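Local coordinates for protein hemolysin BL lytic component L1 (Bacillus cereus, PDB 7NMQ) that is a lytic component of the haemolysin BL enterotoxin, an alpha-helical pore-forming toxin, and probably acts on host membranes together with its partner components, at residues 26-31 and 68-73; 75-80 and 133-138. All blocks are in the same frame, centred on the assembly; numbering follows the deposited sequence.

Contact 1: residues 26-31 and 68-73; sequences LYAKTM and YWLDTA
Ala28 on helix 10-33 faces Trp69 on helix 45-103, and their CA atoms lie 7.1 Å apart. The short helical segments cross, with 125° between their N-to-C directions. The axes approach to 9.9 Å. Segment 68-73 includes a wider pi-type turn at 69-73. There Tyr68 O accepts from both Thr72 N and Ala73 N, which reach it from opposite faces of its carbonyl plane.

The contact across the segments is small and apolar, and Ala28 is at its centre. Its methyl carbon CB points at the other helix and lies 3.8 Å from Trp69 CD1, meeting the indole obliquely on its five-membered ring. The same CB lies 4.1 Å from Leu70 CG. The methyl sits against both, in the notch where these neighbouring side chains of helix 45-103 diverge. With Trp69 CG anti to the backbone N (chi1 162°), the indole is carried to one side of Ala28 CB. Leu70 CG, anti to its carbonyl carbon, arrives beside it. Lys29 adds a looser aliphatic contact, with CE 4.3 Å from Leu70 CD2. Its charged end also makes a cation-pi contact with Phe363.

The polar edge of the indole is used as well: Trp69 NE1 hydrogen-bonds to Asp25 OD1, one turn before Lys29. This adds a polar tie between the same two helices. Around the contact, Tyr27 and Met31 pack on helix 275-325, while Tyr68, Trp69 and Ala73 touch helix 107-154. Helix 45-103 thus touches both helix 10-33 and helix 107-154 here.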
loop_
_atom_site.group_PDB
_atom_site.type_symbol
_atom_site.label_atom_id
_atom_site.label_comp_id
_atom_site.label_asym_id
_atom_site.label_seq_id
_atom_site.Cartn_x
_atom_site.Cartn_y
_atom_site.Cartn_z
ATOM N N LEU A 26 2.192 -7.067 -3.964
ATOM C CA LEU A 26 3.196 -8.154 -3.841
ATOM C C LEU A 26 2.586 -9.322 -3.060
ATOM O O LEU A 26 2.613 -10.462 -3.538
ATOM C CB LEU A 26 4.464 -7.674 -3.131
ATOM C CG LEU A 26 5.464 -6.885 -3.970
ATOM C CD1 LEU A 26 6.878 -7.334 -3.645
ATOM C CD2 LEU A 26 5.191 -7.038 -5.442
ATOM N N TYR A 27 2.078 -9.049 -1.871
ATOM C CA TYR A 27 1.540 -10.110 -1.001
ATOM C C TYR A 27 0.380 -10.773 -1.725
ATOM O O TYR A 27 0.306 -12.029 -1.741
ATOM C CB TYR A 27 1.029 -9.534 0.320
ATOM C CG TYR A 27 2.093 -9.100 1.280
ATOM C CD1 TYR A 27 3.319 -9.736 1.357
ATOM C CD2 TYR A 27 1.854 -8.049 2.171
ATOM C CE1 TYR A 27 4.303 -9.311 2.243
ATOM C CE2 TYR A 27 2.831 -7.626 3.060
ATOM C CZ TYR A 27 4.050 -8.263 3.119
ATOM O OH TYR A 27 4.987 -7.825 4.016
ATOM N N ALA A 28 -0.530 -10.025 -2.342
ATOM C CA ALA A 28 -1.696 -10.651 -3.004
ATOM C C ALA A 28 -1.214 -11.566 -4.125
ATOM O O ALA A 28 -1.722 -12.707 -4.301
ATOM C CB ALA A 28 -2.618 -9.581 -3.514
ATOM N N LYS A 29 -0.284 -11.092 -4.924
ATOM C CA LYS A 29 0.163 -11.884 -6.082
ATOM C C LYS A 29 0.862 -13.153 -5.578
ATOM O O LYS A 29 0.780 -14.222 -6.221
ATOM C CB LYS A 29 1.051 -11.024 -6.964
ATOM C CG LYS A 29 0.270 -10.008 -7.766
ATOM C CD LYS A 29 1.124 -8.906 -8.329
ATOM C CE LYS A 29 0.320 -7.854 -9.065
ATOM N NZ LYS A 29 -0.060 -8.324 -10.421
ATOM N N THR A 30 1.578 -13.056 -4.488
ATOM C CA THR A 30 2.306 -14.188 -3.916
ATOM C C THR A 30 1.280 -15.229 -3.442
ATOM O O THR A 30 1.412 -16.444 -3.743
ATOM C CB THR A 30 3.270 -13.774 -2.813
ATOM O OG1 THR A 30 4.148 -12.774 -3.322
ATOM C CG2 THR A 30 4.063 -14.973 -2.361
ATOM N N MET A 31 0.247 -14.773 -2.732
ATOM C CA MET A 31 -0.799 -15.678 -2.215
ATOM C C MET A 31 -1.454 -16.420 -3.379
ATOM O O MET A 31 -1.660 -17.620 -3.260
ATOM C CB MET A 31 -1.865 -14.916 -1.431
ATOM C CG MET A 31 -1.391 -14.456 -0.078
ATOM S SD MET A 31 -0.370 -15.626 0.820
ATOM C CE MET A 31 -1.610 -16.855 1.205
ATOM N N TYR A 68 -9.760 -10.008 -4.136
ATOM C CA TYR A 68 -10.620 -8.888 -3.704
ATOM C C TYR A 68 -9.733 -7.652 -3.596
ATOM O O TYR A 68 -10.165 -6.568 -4.024
ATOM C CB TYR A 68 -11.243 -9.133 -2.333
ATOM C CG TYR A 68 -12.212 -8.060 -1.926
ATOM C CD1 TYR A 68 -13.526 -8.106 -2.335
ATOM C CD2 TYR A 68 -11.797 -6.986 -1.139
ATOM C CE1 TYR A 68 -14.416 -7.106 -1.963
ATOM C CE2 TYR A 68 -12.687 -6.004 -0.725
ATOM C CZ TYR A 68 -13.993 -6.062 -1.154
ATOM O OH TYR A 68 -14.885 -5.106 -0.778
ATOM N N TRP A 69 -8.551 -7.769 -3.012
ATOM C CA TRP A 69 -7.593 -6.626 -2.980
ATOM C C TRP A 69 -7.421 -6.128 -4.411
ATOM O O TRP A 69 -7.563 -4.909 -4.678
ATOM C CB TRP A 69 -6.243 -6.972 -2.334
ATOM C CG TRP A 69 -5.204 -5.967 -2.717
ATOM C CD1 TRP A 69 -4.215 -6.099 -3.642
ATOM C CD2 TRP A 69 -5.181 -4.587 -2.300
ATOM N NE1 TRP A 69 -3.538 -4.911 -3.795
ATOM C CE2 TRP A 69 -4.124 -3.961 -3.001
ATOM C CE3 TRP A 69 -5.960 -3.844 -1.409
ATOM C CZ2 TRP A 69 -3.783 -2.624 -2.797
ATOM C CZ3 TRP A 69 -5.632 -2.517 -1.240
ATOM C CH2 TRP A 69 -4.565 -1.928 -1.906
ATOM N N LEU A 70 -7.024 -7.004 -5.321
ATOM C CA LEU A 70 -6.586 -6.559 -6.658
ATOM C C LEU A 70 -7.759 -5.986 -7.443
ATOM O O LEU A 70 -7.538 -5.012 -8.193
ATOM C CB LEU A 70 -5.949 -7.717 -7.430
ATOM C CG LEU A 70 -4.638 -8.287 -6.881
ATOM C CD1 LEU A 70 -4.309 -9.637 -7.548
ATOM C CD2 LEU A 70 -3.486 -7.297 -7.040
ATOM N N ASP A 71 -8.955 -6.526 -7.302
ATOM C CA ASP A 71 -10.049 -6.219 -8.233
ATOM C C ASP A 71 -11.073 -5.259 -7.629
ATOM O O ASP A 71 -11.790 -4.631 -8.414
ATOM C CB ASP A 71 -10.751 -7.476 -8.708
ATOM C CG ASP A 71 -9.845 -8.443 -9.459
ATOM O OD1 ASP A 71 -8.822 -7.992 -10.015
ATOM O OD2 ASP A 71 -10.184 -9.623 -9.511
ATOM N N THR A 72 -11.170 -5.181 -6.308
ATOM C CA THR A 72 -12.240 -4.392 -5.662
ATOM C C THR A 72 -11.647 -3.340 -4.713
ATOM O O THR A 72 -11.973 -2.145 -4.904
ATOM C CB THR A 72 -13.256 -5.304 -4.980
ATOM O OG1 THR A 72 -13.725 -6.225 -5.963
ATOM C CG2 THR A 72 -14.406 -4.528 -4.366
ATOM N N ALA A 73 -10.835 -3.715 -3.742
ATOM C CA ALA A 73 -10.345 -2.751 -2.725
ATOM C C ALA A 73 -9.355 -1.771 -3.342
ATOM O O ALA A 73 -9.483 -0.531 -3.159
ATOM C CB ALA A 73 -9.720 -3.471 -1.570
#

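Contact 2: residues 75-80 and 133-138; sequences PQIQKT and KMLQDF
Gln76 on helix 45-103 reaches toward Met134 on helix 107-154, and the two side chains come from opposite directions. The glutamine can be followed outward. Its CB lies 3.7 Å from Met134 CE, and CG is a little farther from the same methyl. CD sits 3.8 Å from both CE and CG of the methionine. At the tip, OE1 is 3.5 Å from Met134 CE and 3.6 Å from Met134 CB. Met134 CG is close to both amide atoms, 3.7 Å from OE1 and from NE2 of Gln76. The amide therefore rests against the aliphatic parts of the methionine by van der Waals contact.

The shapes of the chains explain this overlap. Gln76 is extended beyond CG (chi2 -157°). Met134 is bent at chi2 (-74°) and chi3, which brings its terminal methyl back to the base of the glutamine.

A second, purely apolar contact lies deeper. Ile77 CD1 meets Leu135 CD1 at 3.9 Å, and these side chains cross at about a right angle. Both residues are buried. Leu135 also packs on Ile301 and Leu304 of helix 275-325, and Ile77 on Thr17 and Ile21 of helix 10-33.

The arrangement is that of a long helical bundle, in which neighbouring long helices pack aliphatic side chains against each other, here with a glutamine at the margin, consistent with the ClyA/HblB-like family.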
loop_
_atom_site.group_PDB
_atom_site.type_symbol
_atom_site.label_atom_id
_atom_site.label_comp_id
_atom_site.label_asym_id
_atom_site.label_seq_id
_atom_site.Cartn_x
_atom_site.Cartn_y
_atom_site.Cartn_z
ATOM N N PRO A 75 -8.961 -0.596 -6.488
ATOM C CA PRO A 75 -9.537 0.479 -7.297
ATOM C C PRO A 75 -10.210 1.563 -6.464
ATOM O O PRO A 75 -10.222 2.692 -6.921
ATOM C CB PRO A 75 -10.574 -0.204 -8.186
ATOM C CG PRO A 75 -10.109 -1.638 -8.251
ATOM C CD PRO A 75 -9.361 -1.926 -6.977
ATOM N N GLN A 76 -10.746 1.246 -5.302
ATOM C CA GLN A 76 -11.332 2.292 -4.442
ATOM C C GLN A 76 -10.253 3.206 -3.868
ATOM O O GLN A 76 -10.494 4.452 -3.760
ATOM C CB GLN A 76 -12.162 1.721 -3.304
ATOM C CG GLN A 76 -13.411 1.009 -3.769
ATOM C CD GLN A 76 -14.424 0.977 -2.642
ATOM O OE1 GLN A 76 -14.319 1.670 -1.618
ATOM N NE2 GLN A 76 -15.443 0.193 -2.842
ATOM N N ILE A 77 -9.103 2.672 -3.508
ATOM C CA ILE A 77 -7.967 3.516 -3.085
ATOM C C ILE A 77 -7.486 4.325 -4.279
ATOM O O ILE A 77 -7.166 5.538 -4.107
ATOM C CB ILE A 77 -6.834 2.688 -2.459
ATOM C CG1 ILE A 77 -7.314 1.950 -1.221
ATOM C CG2 ILE A 77 -5.653 3.574 -2.118
ATOM C CD1 ILE A 77 -6.263 1.129 -0.561
ATOM N N GLN A 78 -7.378 3.713 -5.443
ATOM C CA GLN A 78 -6.946 4.455 -6.657
ATOM C C GLN A 78 -7.912 5.608 -6.953
ATOM O O GLN A 78 -7.424 6.669 -7.430
ATOM C CB GLN A 78 -6.875 3.508 -7.844
ATOM C CG GLN A 78 -5.723 2.535 -7.679
ATOM C CD GLN A 78 -5.739 1.428 -8.694
ATOM O OE1 GLN A 78 -6.792 1.027 -9.160
ATOM N NE2 GLN A 78 -4.566 0.882 -8.979
ATOM N N LYS A 79 -9.211 5.444 -6.720
ATOM C CA LYS A 79 -10.202 6.539 -6.966
ATOM C C LYS A 79 -9.877 7.684 -6.006
ATOM O O LYS A 79 -10.144 8.851 -6.390
ATOM C CB LYS A 79 -11.632 6.046 -6.799
ATOM C CG LYS A 79 -12.735 7.064 -6.978
ATOM C CD LYS A 79 -12.836 7.609 -8.340
ATOM C CE LYS A 79 -14.197 8.222 -8.612
ATOM N NZ LYS A 79 -14.586 9.216 -7.579
ATOM N N THR A 80 -9.399 7.428 -4.800
ATOM C CA THR A 80 -9.023 8.495 -3.835
ATOM C C THR A 80 -7.958 9.365 -4.521
ATOM O O THR A 80 -7.949 10.581 -4.407
ATOM C CB THR A 80 -8.541 7.860 -2.523
ATOM O OG1 THR A 80 -9.572 6.976 -2.060
ATOM C CG2 THR A 80 -8.188 8.913 -1.496
ATOM N N LYS A 133 -14.337 2.591 5.211
ATOM C CA LYS A 133 -15.287 1.564 5.728
ATOM C C LYS A 133 -15.057 0.257 4.954
ATOM O O LYS A 133 -15.051 -0.838 5.606
ATOM C CB LYS A 133 -16.744 2.049 5.634
ATOM C CG LYS A 133 -17.824 1.045 6.052
ATOM C CD LYS A 133 -17.517 0.140 7.247
ATOM C CE LYS A 133 -18.694 -0.676 7.759
ATOM N NZ LYS A 133 -19.501 -1.285 6.670
ATOM N N MET A 134 -14.951 0.336 3.625
ATOM C CA MET A 134 -14.668 -0.845 2.771
ATOM C C MET A 134 -13.379 -1.518 3.243
ATOM O O MET A 134 -13.358 -2.770 3.399
ATOM C CB MET A 134 -14.636 -0.424 1.300
ATOM C CG MET A 134 -14.295 -1.472 0.307
ATOM S SD MET A 134 -12.542 -1.959 0.257
ATOM C CE MET A 134 -11.841 -0.424 -0.309
ATOM N N LEU A 135 -12.342 -0.743 3.554
ATOM C CA LEU A 135 -11.069 -1.353 4.003
ATOM C C LEU A 135 -11.196 -1.976 5.381
ATOM O O LEU A 135 -10.526 -3.012 5.619
ATOM C CB LEU A 135 -9.930 -0.355 3.978
ATOM C CG LEU A 135 -9.495 0.066 2.598
ATOM C CD1 LEU A 135 -8.456 1.163 2.724
ATOM C CD2 LEU A 135 -8.954 -1.106 1.790
ATOM N N GLN A 136 -11.972 -1.383 6.270
ATOM C CA GLN A 136 -12.154 -1.940 7.621
ATOM C C GLN A 136 -12.855 -3.286 7.485
ATOM O O GLN A 136 -12.387 -4.231 8.154
ATOM C CB GLN A 136 -12.914 -0.970 8.525
ATOM C CG GLN A 136 -12.851 -1.438 9.973
ATOM C CD GLN A 136 -11.412 -1.651 10.393
ATOM O OE1 GLN A 136 -10.977 -2.759 10.726
ATOM N NE2 GLN A 136 -10.660 -0.566 10.394
ATOM N N ASP A 137 -13.878 -3.379 6.632
ATOM C CA ASP A 137 -14.610 -4.644 6.388
ATOM C C ASP A 137 -13.594 -5.691 5.872
ATOM O O ASP A 137 -13.583 -6.851 6.327
ATOM C CB ASP A 137 -15.775 -4.482 5.417
ATOM C CG ASP A 137 -16.947 -3.649 5.923
ATOM O OD1 ASP A 137 -17.086 -3.492 7.159
ATOM O OD2 ASP A 137 -17.734 -3.200 5.078
ATOM N N PHE A 138 -12.751 -5.288 4.938
ATOM C CA PHE A 138 -11.786 -6.194 4.313
ATOM C C PHE A 138 -10.754 -6.606 5.345
ATOM O O PHE A 138 -10.368 -7.784 5.422
ATOM C CB PHE A 138 -11.141 -5.495 3.140
ATOM C CG PHE A 138 -10.180 -6.352 2.365
ATOM C CD1 PHE A 138 -10.485 -7.666 2.026
ATOM C CD2 PHE A 138 -8.996 -5.814 1.930
ATOM C CE1 PHE A 138 -9.567 -8.438 1.316
ATOM C CE2 PHE A 138 -8.108 -6.554 1.167
ATOM C CZ PHE A 138 -8.424 -7.856 0.838
#

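Both contacts are held by helix 45-103, which meets helix 10-33 in contact 1 and helix 107-154 in contact 2. Their centres are 13 Å apart, and both are partly buried. Each has two buried and two partly exposed touching residues. Contact 1 turns on a single methyl against an indole and a leucine. Contact 2 sets a glutamine amide against a methionine toward the outside and joins two branched aliphatic side chains within. The two also touch directly: Trp69 CH2 packs on Ile77 CD1 at 3.7 Å, and Tyr68 CD2 lies 3.5 Å from Phe138 CD1. These touches connect the contacts along helix 45-103, and their buried members, such as Trp69 and Ile77, belong to the bundle interior.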